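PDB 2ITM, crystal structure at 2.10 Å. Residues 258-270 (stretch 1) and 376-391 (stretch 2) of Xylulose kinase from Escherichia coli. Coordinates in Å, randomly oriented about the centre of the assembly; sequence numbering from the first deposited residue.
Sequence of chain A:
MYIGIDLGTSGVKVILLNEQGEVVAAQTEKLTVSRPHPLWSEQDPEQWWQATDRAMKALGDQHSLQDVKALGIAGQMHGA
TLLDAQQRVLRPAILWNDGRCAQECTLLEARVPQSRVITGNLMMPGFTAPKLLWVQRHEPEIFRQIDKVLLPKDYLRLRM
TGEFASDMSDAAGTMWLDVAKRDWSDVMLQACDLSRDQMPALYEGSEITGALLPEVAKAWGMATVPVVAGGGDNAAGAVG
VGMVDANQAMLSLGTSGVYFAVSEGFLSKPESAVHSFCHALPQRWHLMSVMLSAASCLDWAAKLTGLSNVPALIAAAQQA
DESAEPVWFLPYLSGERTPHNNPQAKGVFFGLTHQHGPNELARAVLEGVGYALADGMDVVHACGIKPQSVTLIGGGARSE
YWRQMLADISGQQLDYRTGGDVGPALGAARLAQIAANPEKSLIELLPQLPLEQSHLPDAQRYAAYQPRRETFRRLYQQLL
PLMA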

# COMPACT_ATOMS: atom_id res chain seq x y z
N VAL A 258 21.12 9.80 -11.31
CA VAL A 258 22.48 9.87 -10.81
C VAL A 258 22.75 11.21 -10.15
O VAL A 258 22.29 12.23 -10.60
CB VAL A 258 23.53 9.73 -11.94
CG1 VAL A 258 24.84 9.29 -11.37
CG2 VAL A 258 23.07 8.79 -13.00
N TYR A 259 23.55 11.19 -9.09
CA TYR A 259 24.23 12.39 -8.65
C TYR A 259 25.72 12.24 -8.86
O TYR A 259 26.34 11.33 -8.34
CB TYR A 259 23.91 12.68 -7.18
CG TYR A 259 24.40 14.01 -6.65
CD1 TYR A 259 24.04 15.20 -7.24
CD2 TYR A 259 25.20 14.07 -5.52
CE1 TYR A 259 24.48 16.40 -6.75
CE2 TYR A 259 25.64 15.28 -5.02
CZ TYR A 259 25.28 16.44 -5.64
OH TYR A 259 25.71 17.63 -5.15
N PHE A 260 26.29 13.16 -9.63
CA PHE A 260 27.68 13.09 -10.03
C PHE A 260 28.36 14.38 -9.62
O PHE A 260 27.92 15.46 -9.98
CB PHE A 260 27.75 12.92 -11.55
CG PHE A 260 29.12 12.64 -12.08
CD1 PHE A 260 29.44 11.41 -12.60
CD2 PHE A 260 30.07 13.62 -12.09
CE1 PHE A 260 30.69 11.16 -13.09
CE2 PHE A 260 31.33 13.37 -12.59
CZ PHE A 260 31.63 12.14 -13.08
N ALA A 261 29.41 14.26 -8.83
CA ALA A 261 30.13 15.41 -8.35
C ALA A 261 31.63 15.22 -8.47
O ALA A 261 32.18 14.26 -7.96
CB ALA A 261 29.75 15.73 -6.94
N VAL A 262 32.28 16.15 -9.14
CA VAL A 262 33.73 16.18 -9.22
C VAL A 262 34.35 16.63 -7.92
O VAL A 262 33.97 17.65 -7.37
CB VAL A 262 34.20 17.11 -10.32
CG1 VAL A 262 35.69 17.18 -10.34
CG2 VAL A 262 33.68 16.67 -11.65
N SER A 263 35.31 15.87 -7.43
CA SER A 263 35.87 16.07 -6.10
C SER A 263 37.19 16.82 -6.14
O SER A 263 37.80 16.94 -7.18
CB SER A 263 36.04 14.75 -5.36
OG SER A 263 36.93 13.89 -6.02
N GLU A 264 37.61 17.29 -4.98
CA GLU A 264 38.96 17.79 -4.80
C GLU A 264 39.96 16.68 -4.54
O GLU A 264 40.13 16.22 -3.42
CB GLU A 264 39.00 18.84 -3.69
CG GLU A 264 40.22 19.72 -3.71
CD GLU A 264 40.32 20.58 -4.95
OE1 GLU A 264 39.47 21.46 -5.14
OE2 GLU A 264 41.26 20.38 -5.74
N GLY A 265 40.62 16.26 -5.60
CA GLY A 265 41.36 15.03 -5.61
C GLY A 265 40.56 13.83 -5.21
O GLY A 265 39.34 13.81 -5.29
N PHE A 266 41.25 12.80 -4.75
CA PHE A 266 40.61 11.54 -4.44
C PHE A 266 40.01 11.50 -3.04
O PHE A 266 40.68 11.75 -2.05
CB PHE A 266 41.57 10.39 -4.64
CG PHE A 266 41.03 9.08 -4.24
CD1 PHE A 266 39.83 8.65 -4.74
CD2 PHE A 266 41.71 8.28 -3.37
CE1 PHE A 266 39.33 7.44 -4.37
CE2 PHE A 266 41.21 7.07 -3.01
CZ PHE A 266 40.02 6.65 -3.51
N LEU A 267 38.73 11.16 -2.99
CA LEU A 267 38.00 11.06 -1.74
C LEU A 267 37.50 9.64 -1.48
O LEU A 267 36.85 9.06 -2.32
CB LEU A 267 36.82 12.03 -1.74
CG LEU A 267 37.14 13.50 -1.52
CD1 LEU A 267 35.90 14.32 -1.60
CD2 LEU A 267 37.81 13.68 -0.19
N SER A 268 37.82 9.13 -0.30
CA SER A 268 37.38 7.80 0.12
C SER A 268 36.52 7.87 1.38
O SER A 268 37.02 8.15 2.47
CB SER A 268 38.59 6.91 0.37
OG SER A 268 38.25 5.55 0.27
N LYS A 269 35.23 7.62 1.24
CA LYS A 269 34.39 7.27 2.37
C LYS A 269 33.49 6.10 1.98
O LYS A 269 32.32 6.28 1.67
CB LYS A 269 33.53 8.46 2.81
CG LYS A 269 33.16 8.46 4.28
CD LYS A 269 33.11 9.87 4.86
CE LYS A 269 31.78 10.56 4.56
NZ LYS A 269 30.77 10.42 5.64
N PRO A 270 34.06 4.90 2.01
CA PRO A 270 33.30 3.67 1.80
C PRO A 270 32.77 3.13 3.13
O PRO A 270 33.56 2.57 3.90
CB PRO A 270 34.35 2.72 1.25
CG PRO A 270 35.67 3.26 1.77
CD PRO A 270 35.44 4.60 2.40
N GLY A 376 19.97 12.13 -0.37
CA GLY A 376 20.93 11.51 -1.27
C GLY A 376 22.11 12.41 -1.55
O GLY A 376 23.27 12.01 -1.46
N MET A 377 21.83 13.65 -1.90
CA MET A 377 22.89 14.63 -2.09
C MET A 377 23.68 14.92 -0.81
O MET A 377 24.90 14.99 -0.87
CB MET A 377 22.33 15.91 -2.72
CG MET A 377 21.81 15.71 -4.13
SD MET A 377 21.52 17.22 -5.04
CE MET A 377 20.07 17.82 -4.24
N ASP A 378 23.00 15.07 0.31
CA ASP A 378 23.66 15.30 1.59
C ASP A 378 24.72 14.25 1.90
O ASP A 378 25.80 14.57 2.34
CB ASP A 378 22.62 15.33 2.71
CG ASP A 378 21.81 16.61 2.74
OD1 ASP A 378 22.18 17.57 2.07
OD2 ASP A 378 20.78 16.73 3.41
N VAL A 379 24.39 12.99 1.67
CA VAL A 379 25.32 11.89 1.89
C VAL A 379 26.63 12.05 1.08
O VAL A 379 27.71 11.95 1.61
CB VAL A 379 24.65 10.54 1.58
CG1 VAL A 379 25.65 9.41 1.66
CG2 VAL A 379 23.49 10.29 2.48
N VAL A 380 26.49 12.33 -0.21
CA VAL A 380 27.62 12.63 -1.07
C VAL A 380 28.43 13.82 -0.56
O VAL A 380 29.64 13.79 -0.54
CB VAL A 380 27.17 12.82 -2.51
CG1 VAL A 380 28.21 13.51 -3.34
CG2 VAL A 380 26.82 11.47 -3.12
N HIS A 381 27.73 14.87 -0.15
CA HIS A 381 28.38 16.07 0.32
C HIS A 381 29.18 15.79 1.58
O HIS A 381 30.28 16.29 1.74
CB HIS A 381 27.37 17.19 0.51
CG HIS A 381 26.70 17.61 -0.77
ND1 HIS A 381 25.55 18.36 -0.79
CD2 HIS A 381 27.02 17.38 -2.06
CE1 HIS A 381 25.19 18.58 -2.04
NE2 HIS A 381 26.07 18.00 -2.83
N ALA A 382 28.64 14.95 2.44
CA ALA A 382 29.29 14.60 3.69
C ALA A 382 30.64 13.93 3.46
O ALA A 382 31.45 13.82 4.37
CB ALA A 382 28.38 13.72 4.50
N CYS A 383 30.86 13.49 2.23
CA CYS A 383 32.08 12.78 1.87
C CYS A 383 33.20 13.79 1.66
O CYS A 383 34.36 13.45 1.71
CB CYS A 383 31.87 11.92 0.62
SG CYS A 383 30.81 10.48 0.82
N GLY A 384 32.81 15.04 1.44
CA GLY A 384 33.73 16.13 1.21
C GLY A 384 33.49 16.89 -0.08
O GLY A 384 34.41 17.46 -0.64
N ILE A 385 32.25 16.90 -0.55
CA ILE A 385 31.88 17.68 -1.72
C ILE A 385 31.10 18.91 -1.31
O ILE A 385 30.18 18.83 -0.52
CB ILE A 385 31.04 16.82 -2.70
CG1 ILE A 385 31.79 15.56 -3.10
CG2 ILE A 385 30.66 17.63 -3.91
CD1 ILE A 385 32.64 15.72 -4.30
N LYS A 386 31.47 20.06 -1.86
CA LYS A 386 30.77 21.30 -1.55
C LYS A 386 30.50 22.15 -2.78
O LYS A 386 31.32 22.96 -3.18
CB LYS A 386 31.55 22.09 -0.50
CG LYS A 386 30.92 23.41 -0.08
CD LYS A 386 29.48 23.26 0.33
CE LYS A 386 28.56 24.07 -0.57
NZ LYS A 386 27.30 23.35 -0.92
N PRO A 387 29.33 21.95 -3.36
CA PRO A 387 28.98 22.61 -4.61
C PRO A 387 28.52 24.05 -4.41
O PRO A 387 27.84 24.33 -3.45
CB PRO A 387 27.84 21.74 -5.15
CG PRO A 387 27.33 21.02 -4.00
CD PRO A 387 28.45 20.82 -3.06
N GLN A 388 28.90 24.92 -5.31
CA GLN A 388 28.31 26.25 -5.38
C GLN A 388 26.91 26.18 -5.95
O GLN A 388 26.02 26.91 -5.54
CB GLN A 388 29.13 27.15 -6.28
CG GLN A 388 30.62 27.12 -6.06
CD GLN A 388 31.35 27.96 -7.08
OE1 GLN A 388 30.88 29.01 -7.47
NE2 GLN A 388 32.50 27.49 -7.51
N SER A 389 26.75 25.30 -6.91
CA SER A 389 25.45 25.01 -7.47
C SER A 389 25.39 23.55 -7.87
O SER A 389 26.40 22.90 -7.97
CB SER A 389 25.18 25.91 -8.67
OG SER A 389 24.04 26.71 -8.46
N VAL A 390 24.19 23.08 -8.11
CA VAL A 390 23.99 21.78 -8.69
C VAL A 390 23.29 21.92 -10.03
O VAL A 390 22.20 22.43 -10.11
CB VAL A 390 23.20 20.87 -7.75
CG1 VAL A 390 22.75 19.63 -8.47
CG2 VAL A 390 24.03 20.52 -6.56
N THR A 391 23.96 21.46 -11.07
CA THR A 391 23.35 21.32 -12.35
C THR A 391 22.25 20.31 -12.38
O THR A 391 22.41 19.19 -11.94
CB THR A 391 24.39 21.04 -13.43
OG1 THR A 391 24.86 22.27 -13.97
CG2 THR A 391 23.75 20.40 -14.62
O HOH W 1 35.45 18.17 -3.07

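The contact between the two segments buries 599 Å² in total, and Tyr259 accounts for the largest share, 142 Å². It lies on strand 258-262, which runs at 26° to helix 376-381 with the axes 9.7 Å apart at their closest. The CA-to-CB bond of Tyr259 points toward the second segment, and with chi1 in the t well (-172°) the ring reaches across that gap. Met377 covers one face of the ring: its CG lies 3.7 Å from the centroid of the Tyr259 ring and only 5° off the normal, a CH-pi contact, while its SD sits obliquely, 4.0 Å from the same centroid. Around the ring edge, Val380 CG1 approaches Tyr259 CE2 at 3.5 Å and Val390 CG1 approaches Tyr259 CE1 at 4.0 Å, so that the helix and the strand beginning at Val390 both contribute to the pocket.

The phenol ends in the sole direct hydrogen bond between the segments. Tyr259 OH and His381 NE2 are 2.4 Å apart, a very short distance, and either could be the donor. The CA-to-CB bond of His381 points sideways, but its m rotamer brings the imidazole nearer, with Tyr259 OH close to the imidazole plane. The two rings are inclined at 66°, an oblique arrangement.

Lys269, covered over 74 Å², marks another part of the contact. Its aliphatic portion packs on the backbone where the helical segment gives way to the turn, with Lys269 CE 3.3 Å from Ala382 O and 3.5 Å from Cys383 CA. Lys269 CE also lies 3.9 Å from Cys383 SG. The lysine is exposed and poorly ordered, so these distances describe a less firmly defined contact than the tyrosine pocket.

Ile385, with 71 Å² covered, fills the region between these two sites. Its CG2 meets Ala261 CB at 3.7 Å, and its CD1 lies 3.7 Å from Ser263 CB and 3.9 Å from Val262 O, so the side chain follows the backbone of the first segment as the strand gives way to loop. Leu267 adds to this apolar patch more loosely, its CD1 4.5 Å from Ile385 CD1, and packs closer to the turn, with Leu267 CD1 3.6 Å from Gly384 O. Gly384 has positive phi (125°), at which a CB would be jammed against the preceding carbonyl oxygen; an ideal CB would also lie 3.2 Å from Leu267 CD1. A water links the segments here, its O accepting from Glu264 N at 3.0 Å and donating to Gly384 O at 2.7 Å.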